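Bacterioferritin (Mycobacterium tuberculosis, PDB 3UOI) probably stores iron in a hollow 24-subunit shell after oxidising Fe(2+) with dioxygen at ferroxidase centres, and binds one heme b per subunit dimer. Local coordinates at residues S78-Q83 against D92-Y97. Residues are numbered along the deposited sequence; the frame is centred on the assembly and turned at random.
Sequences SLRIGQ and DLAIEY
Arg-80 reaches from the extended loop 78-83 and lays one face of its guanidinium group over Ala-94 on helix 85-112. The methyl CB of Ala-94 lies under the rim of the group rather than its centre, 3.4 Å from NH1 and 3.7 Å from CZ of Arg-80. NH2 of Arg-80 lies over the backbone of the next residue, 4.0 Å from Ile-95 N and 4.4 Å from Ile-95 CB. These are van der Waals contacts. CG of Arg-80 stands anti to the carbonyl carbon (chi1 -76°), and the chain runs out toward the helix before bending at chi3 (-95°). That bend turns the flat end along the helix surface. A long, weak ion pair links NH2 to Asp-98, one turn beyond Ala-94. The backbone N of Arg-80 is hydrogen-bonded to Gln-26 of helix 7-36, whose NE2 also bonds Asp-92 OD2. Gln-26 thus ties the loop and the helix together beside the arginine. Glu-96, a predicted iron ligand, packs on His-132 and Tyr-27 instead. Leu-79 meets Gln-74 and Tyr-73 of a second subunit. Here the long crossover between helices 40-66 and 85-112 runs along the four-helix bundle characteristic of ferritins and bacterioferritins.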
# COMPACT_ATOMS: atom_id res chain seq x y z
N SER A 78 -14.06 -25.04 -51.42
CA SER A 78 -14.57 -26.33 -51.01
C SER A 78 -13.83 -26.88 -49.79
O SER A 78 -12.65 -27.06 -49.80
CB SER A 78 -14.60 -27.35 -52.16
OG SER A 78 -15.52 -27.02 -53.15
N LEU A 79 -14.59 -27.11 -48.74
CA LEU A 79 -14.14 -27.68 -47.49
C LEU A 79 -13.77 -29.18 -47.55
O LEU A 79 -14.41 -29.95 -48.21
CB LEU A 79 -15.25 -27.49 -46.46
CG LEU A 79 -15.51 -26.29 -45.53
CD1 LEU A 79 -14.96 -24.96 -45.93
CD2 LEU A 79 -16.97 -26.18 -45.28
N ARG A 80 -12.73 -29.56 -46.85
CA ARG A 80 -12.39 -30.96 -46.66
C ARG A 80 -12.53 -31.22 -45.18
O ARG A 80 -11.70 -30.84 -44.44
CB ARG A 80 -10.96 -31.23 -47.07
CG ARG A 80 -10.71 -31.29 -48.52
CD ARG A 80 -9.30 -30.97 -48.83
NE ARG A 80 -9.10 -29.58 -49.18
CZ ARG A 80 -8.35 -29.18 -50.20
NH1 ARG A 80 -7.73 -30.08 -50.94
NH2 ARG A 80 -8.22 -27.91 -50.47
N ILE A 81 -13.59 -31.87 -44.78
CA ILE A 81 -13.82 -32.05 -43.38
C ILE A 81 -13.48 -33.45 -42.86
O ILE A 81 -14.08 -34.41 -43.24
CB ILE A 81 -15.23 -31.78 -43.10
CG1 ILE A 81 -15.56 -30.31 -43.42
CG2 ILE A 81 -15.54 -32.23 -41.73
CD1 ILE A 81 -15.10 -29.29 -42.49
N GLY A 82 -12.47 -33.51 -42.02
CA GLY A 82 -11.95 -34.74 -41.50
C GLY A 82 -12.76 -35.47 -40.46
O GLY A 82 -13.28 -34.90 -39.55
N GLN A 83 -12.88 -36.75 -40.66
CA GLN A 83 -13.66 -37.56 -39.78
C GLN A 83 -12.78 -38.30 -38.76
O GLN A 83 -13.22 -39.09 -37.98
CB GLN A 83 -14.63 -38.45 -40.57
CG GLN A 83 -15.99 -37.81 -40.95
CD GLN A 83 -16.79 -37.13 -39.79
OE1 GLN A 83 -16.67 -37.49 -38.64
NE2 GLN A 83 -17.61 -36.15 -40.12
N ASP A 92 -6.33 -29.80 -43.56
CA ASP A 92 -5.82 -28.50 -43.26
C ASP A 92 -4.54 -28.24 -44.03
O ASP A 92 -4.30 -27.18 -44.48
CB ASP A 92 -5.70 -28.30 -41.76
CG ASP A 92 -7.06 -28.27 -41.06
OD1 ASP A 92 -7.03 -28.27 -39.87
OD2 ASP A 92 -8.13 -28.26 -41.65
N LEU A 93 -3.74 -29.27 -44.18
CA LEU A 93 -2.49 -29.19 -44.91
C LEU A 93 -2.75 -28.84 -46.33
O LEU A 93 -2.05 -28.10 -46.88
CB LEU A 93 -1.73 -30.49 -44.85
CG LEU A 93 -0.67 -30.60 -43.77
CD1 LEU A 93 -0.12 -31.97 -43.71
CD2 LEU A 93 0.39 -29.64 -44.01
N ALA A 94 -3.78 -29.40 -46.90
CA ALA A 94 -4.07 -29.18 -48.30
C ALA A 94 -4.43 -27.77 -48.68
O ALA A 94 -3.99 -27.32 -49.65
CB ALA A 94 -5.09 -30.19 -48.82
N ILE A 95 -5.25 -27.11 -47.90
CA ILE A 95 -5.55 -25.70 -48.09
C ILE A 95 -4.36 -24.72 -47.90
O ILE A 95 -4.18 -23.81 -48.64
CB ILE A 95 -6.78 -25.30 -47.24
CG1 ILE A 95 -7.17 -23.87 -47.54
CG2 ILE A 95 -6.53 -25.47 -45.81
CD1 ILE A 95 -8.60 -23.66 -47.57
N GLU A 96 -3.55 -24.95 -46.91
CA GLU A 96 -2.35 -24.17 -46.76
C GLU A 96 -1.40 -24.36 -47.97
O GLU A 96 -0.81 -23.43 -48.43
CB GLU A 96 -1.64 -24.52 -45.46
CG GLU A 96 -2.49 -24.50 -44.22
CD GLU A 96 -2.08 -25.61 -43.31
OE1 GLU A 96 -0.98 -26.17 -43.53
OE2 GLU A 96 -2.81 -25.97 -42.38
N TYR A 97 -1.26 -25.58 -48.48
CA TYR A 97 -0.46 -25.83 -49.66
C TYR A 97 -1.04 -25.12 -50.87
O TYR A 97 -0.33 -24.57 -51.64
CB TYR A 97 -0.22 -27.30 -49.92
CG TYR A 97 0.98 -27.85 -49.21
CD1 TYR A 97 2.23 -27.35 -49.48
CD2 TYR A 97 0.89 -28.88 -48.34
CE1 TYR A 97 3.29 -27.82 -48.88
CE2 TYR A 97 1.96 -29.34 -47.72
CZ TYR A 97 3.18 -28.82 -48.00
OH TYR A 97 4.31 -29.25 -47.41